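Sugar ABC transporter substrate-binding protein (Treponema pallidum subsp. pallidum, PDB 5U2P) is an orphan periplasmic ligand-binding protein that probably captures a solute, possibly a sugar, for an ABC transporter. Local coordinates at residues Y227-G231 / A406-L410; P393-Y398 / M409-A413. All coordinates share one frame; numbering follows the deposited sequence. Where two conformers were deposited one is given.

Overall arrangement
Helix 406-417, the last in the chain, takes part in both contacts. In contact 1 its first turn meets the start of helix 227-238; in contact 2 residues 409-413 meet the loop 393-398 that precedes the helix in the chain. The centres of the contacts are about 9 Å apart, and Met409 serves both. The two also touch directly, Leu230 CD2 lying 4.1 Å from Phe395 CD1. Their centres lie about 25 and 24 Å from the centre of the chain. In periplasmic binding proteins the ligand usually sits in the cleft between two lobes; no ligand site is defined here, so neither contact can be assigned to it.

Contact 1 (Y227-G231 / A406-L410); sequences YPVLG and AHTML
Leu230 and Ala406 mark the closest backbone approach, their CA atoms 5.5 Å apart, where the axes of residues 227-231 and 406-410 approach to 9.4 Å, their N-to-C directions 107° apart. Ala406 sits at the crossing: its CB reaches Leu230 CB at 3.6 Å and also lies against the carbonyl O and ring of Tyr227. Farther along, the two methyl branches of Leu230 divide the work. Leu230 CD2 meets the terminal CE of Met409 at 3.9 Å, and Leu230 CD1 turns to CD2 of Leu410 at 3.8 Å. Helix 191-214 packs alongside, Val229 touching Ile197 and Leu230 touching Leu193. At the exposed margin Tyr227 has CG anti to its own N (chi1 175°), which swings the ring toward His407. Tyr227 CE1 stands over one face of the imidazole, nearer its rim, at 3.4 Å from His407 CE1. The ring planes are inclined by 37°, an oblique aromatic pair. The chemistry thus grades from a buried aliphatic centre to an aromatic fringe, which implies that shape fit and hydrophobic burial, more than directed polar bonds, join these two helices.

Contact 2 (P393-Y398 / M409-A413); sequences PDFAAY and MLHRA
The loop that leads into the C-terminal helix 406-417 folds back on it, so that Tyr398 and Arg412, fourteen residues apart, lie side by side. The ring of Tyr398 lies against one flank of the helix. Over the centre of one face stands Arg412 CB, a CH-pi contact with the carbon 4.0 Å from the centroid and only 12° off the ring normal; the opposite face is covered, toward its rim, by the carbonyl O of Asp394. The ring is therefore sandwiched between helix and loop. Its hydroxyl end reaches Ala413, with Tyr398 OH 3.4 Å from Ala413 CA, while Tyr398 CE2 is 3.6 Å from Met409 O. From CG to NE the Arg412 chain is extended and runs past Tyr398 in the opposite sense, which carries Arg412 NH1 to within 2.7 Å of Tyr398 O, at the edge of the guanidinium and in its plane. The planes of that group and the phenol are turned 79° apart.

An inverse gamma turn centred on Asp394 separates Pro393 from Phe395, and both reach the helix. Pro393 CG touches Ala413 CB at 3.8 Å, and Pro393 CB lies over the centre of one face of the Phe395 ring. Phe395 CE1 meets the same methyl, Ala413 CB, at 4.0 Å, so this small side chain is shared by proline and phenylalanine. Because Met409 bends at chi3 (74°), its CE comes against the loop, 3.6 Å from Phe395 O and 3.9 Å from Phe395 CB. Beyond the two segments, Trp220 packs edge-to-face with Phe395 and also touches Pro393, while Ala396 rests on Tyr233 of helix 227-238.

Contact 1 (Y227-G231 / A406-L410)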
# COMPACT_ATOMS: atom_id res chain seq x y z
N TYR A 227 3.85 -1.21 22.88
CA TYR A 227 4.07 -2.30 23.83
C TYR A 227 3.19 -3.54 23.56
O TYR A 227 3.71 -4.67 23.48
CB TYR A 227 3.86 -1.81 25.27
CG TYR A 227 3.96 -2.90 26.32
CD1 TYR A 227 5.19 -3.27 26.84
CD2 TYR A 227 2.82 -3.54 26.79
CE1 TYR A 227 5.28 -4.28 27.80
CE2 TYR A 227 2.90 -4.53 27.76
CZ TYR A 227 4.14 -4.89 28.26
OH TYR A 227 4.22 -5.88 29.21
N PRO A 228 1.87 -3.35 23.43
CA PRO A 228 1.03 -4.53 23.19
C PRO A 228 1.26 -5.23 21.85
O PRO A 228 1.13 -6.45 21.80
CB PRO A 228 -0.40 -3.97 23.28
CG PRO A 228 -0.27 -2.50 23.11
CD PRO A 228 1.05 -2.15 23.69
N VAL A 229 1.60 -4.50 20.78
CA VAL A 229 1.77 -5.16 19.48
C VAL A 229 3.12 -5.87 19.42
O VAL A 229 3.25 -6.90 18.76
CB VAL A 229 1.63 -4.17 18.29
CG1 VAL A 229 0.33 -3.39 18.40
CG2 VAL A 229 2.81 -3.22 18.21
N LEU A 230 4.12 -5.33 20.10
CA LEU A 230 5.39 -6.03 20.22
C LEU A 230 5.16 -7.29 21.03
O LEU A 230 5.72 -8.35 20.73
CB LEU A 230 6.46 -5.12 20.86
CG LEU A 230 6.95 -4.01 19.94
CD1 LEU A 230 7.74 -2.99 20.74
CD2 LEU A 230 7.79 -4.53 18.79
N GLY A 231 4.32 -7.19 22.06
CA GLY A 231 3.95 -8.35 22.86
C GLY A 231 3.34 -9.46 22.01
O GLY A 231 3.66 -10.63 22.15
N ALA A 406 8.85 -6.55 25.49
CA ALA A 406 8.67 -5.42 24.60
C ALA A 406 9.42 -4.20 25.13
O ALA A 406 9.94 -3.40 24.37
CB ALA A 406 7.20 -5.11 24.42
N HIS A 407 9.49 -4.06 26.45
CA HIS A 407 10.26 -2.98 27.04
C HIS A 407 11.71 -3.06 26.59
O HIS A 407 12.32 -2.04 26.24
CB HIS A 407 10.23 -3.03 28.57
CG HIS A 407 8.88 -2.80 29.18
ND1 HIS A 407 8.29 -3.73 30.01
CD2 HIS A 407 8.05 -1.73 29.16
CE1 HIS A 407 7.13 -3.25 30.45
NE2 HIS A 407 6.97 -2.03 29.95
N THR A 408 12.28 -4.26 26.64
CA THR A 408 13.67 -4.44 26.28
C THR A 408 13.88 -4.19 24.79
O THR A 408 14.88 -3.58 24.42
CB THR A 408 14.15 -5.85 26.68
OG1 THR A 408 14.17 -5.92 28.11
CG2 THR A 408 15.54 -6.11 26.15
N MET A 409 12.94 -4.62 23.96
CA MET A 409 13.04 -4.33 22.52
C MET A 409 13.06 -2.83 22.25
O MET A 409 13.80 -2.37 21.38
CB MET A 409 11.88 -5.00 21.76
CG MET A 409 11.92 -6.52 21.83
SD MET A 409 10.45 -7.28 21.11
CE MET A 409 10.76 -7.04 19.36
N LEU A 410 12.28 -2.05 22.99
CA LEU A 410 12.29 -0.61 22.76
C LEU A 410 13.62 -0.01 23.22
O LEU A 410 14.12 0.91 22.59
CB LEU A 410 11.11 0.07 23.46
CG LEU A 410 9.73 -0.28 22.92
CD1 LEU A 410 8.66 0.27 23.87
CD2 LEU A 410 9.52 0.25 21.50

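Contact 2 (P393-Y398 / M409-A413)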
# COMPACT_ATOMS: atom_id res chain seq x y z
N PRO A 393 13.75 0.11 13.12
CA PRO A 393 14.56 -1.01 13.59
C PRO A 393 14.13 -2.34 13.01
O PRO A 393 12.96 -2.53 12.71
CB PRO A 393 14.32 -1.01 15.11
CG PRO A 393 13.67 0.29 15.41
CD PRO A 393 12.89 0.64 14.19
N ASP A 394 15.08 -3.26 12.87
CA ASP A 394 14.77 -4.65 12.58
C ASP A 394 14.42 -5.32 13.90
O ASP A 394 15.25 -6.00 14.51
CB ASP A 394 15.96 -5.31 11.90
CG ASP A 394 15.68 -6.74 11.48
OD1 ASP A 394 14.51 -7.16 11.51
OD2 ASP A 394 16.66 -7.42 11.10
N PHE A 395 13.20 -5.08 14.38
CA PHE A 395 12.75 -5.63 15.66
C PHE A 395 12.89 -7.14 15.76
O PHE A 395 13.20 -7.67 16.83
CB PHE A 395 11.29 -5.23 15.91
CG PHE A 395 11.11 -3.83 16.36
CD1 PHE A 395 11.60 -3.42 17.58
CD2 PHE A 395 10.43 -2.91 15.58
CE1 PHE A 395 11.44 -2.12 18.01
CE2 PHE A 395 10.26 -1.62 16.00
CZ PHE A 395 10.76 -1.22 17.21
N ALA A 396 12.64 -7.86 14.66
CA ALA A 396 12.68 -9.32 14.71
C ALA A 396 14.08 -9.83 15.05
O ALA A 396 14.23 -10.91 15.63
CB ALA A 396 12.22 -9.92 13.37
N ALA A 397 15.10 -9.04 14.73
CA ALA A 397 16.47 -9.42 15.04
C ALA A 397 16.71 -9.44 16.54
O ALA A 397 17.63 -10.10 17.01
CB ALA A 397 17.43 -8.47 14.36
N TYR A 398 15.89 -8.71 17.29
CA TYR A 398 16.02 -8.65 18.75
C TYR A 398 15.44 -9.89 19.43
O TYR A 398 15.66 -10.10 20.63
CB TYR A 398 15.32 -7.41 19.32
CG TYR A 398 15.77 -6.08 18.77
CD1 TYR A 398 16.99 -5.94 18.12
CD2 TYR A 398 14.96 -4.96 18.89
CE1 TYR A 398 17.39 -4.71 17.61
CE2 TYR A 398 15.36 -3.73 18.39
CZ TYR A 398 16.57 -3.61 17.75
OH TYR A 398 16.95 -2.37 17.25
N MET A 409 12.94 -4.62 23.96
CA MET A 409 13.04 -4.33 22.52
C MET A 409 13.06 -2.83 22.25
O MET A 409 13.80 -2.37 21.38
CB MET A 409 11.88 -5.00 21.76
CG MET A 409 11.92 -6.52 21.83
SD MET A 409 10.45 -7.28 21.11
CE MET A 409 10.76 -7.04 19.36
N LEU A 410 12.28 -2.05 22.99
CA LEU A 410 12.29 -0.61 22.76
C LEU A 410 13.62 -0.01 23.22
O LEU A 410 14.12 0.91 22.59
CB LEU A 410 11.11 0.07 23.46
CG LEU A 410 9.73 -0.28 22.92
CD1 LEU A 410 8.66 0.27 23.87
CD2 LEU A 410 9.52 0.25 21.50
N HIS A 411 14.19 -0.53 24.31
CA HIS A 411 15.48 -0.03 24.76
C HIS A 411 16.56 -0.34 23.74
O HIS A 411 17.45 0.48 23.48
CB HIS A 411 15.87 -0.65 26.11
CG HIS A 411 15.36 0.12 27.27
ND1 HIS A 411 14.12 -0.11 27.83
CD2 HIS A 411 15.91 1.13 27.99
CE1 HIS A 411 13.93 0.72 28.84
NE2 HIS A 411 15.00 1.48 28.95
N ARG A 412 16.50 -1.54 23.18
CA ARG A 412 17.51 -1.97 22.22
C ARG A 412 17.42 -1.08 20.98
O ARG A 412 18.44 -0.65 20.44
CB ARG A 412 17.32 -3.44 21.84
CG ARG A 412 17.78 -4.45 22.89
CD ARG A 412 17.67 -5.89 22.39
NE ARG A 412 18.09 -6.85 23.41
CZ ARG A 412 17.72 -8.13 23.45
NH1 ARG A 412 16.91 -8.62 22.53
NH2 ARG A 412 18.16 -8.93 24.42
N ALA A 413 16.19 -0.79 20.55
CA ALA A 413 15.98 0.09 19.40
C ALA A 413 16.62 1.45 19.66
O ALA A 413 17.27 2.02 18.78
CB ALA A 413 14.50 0.24 19.10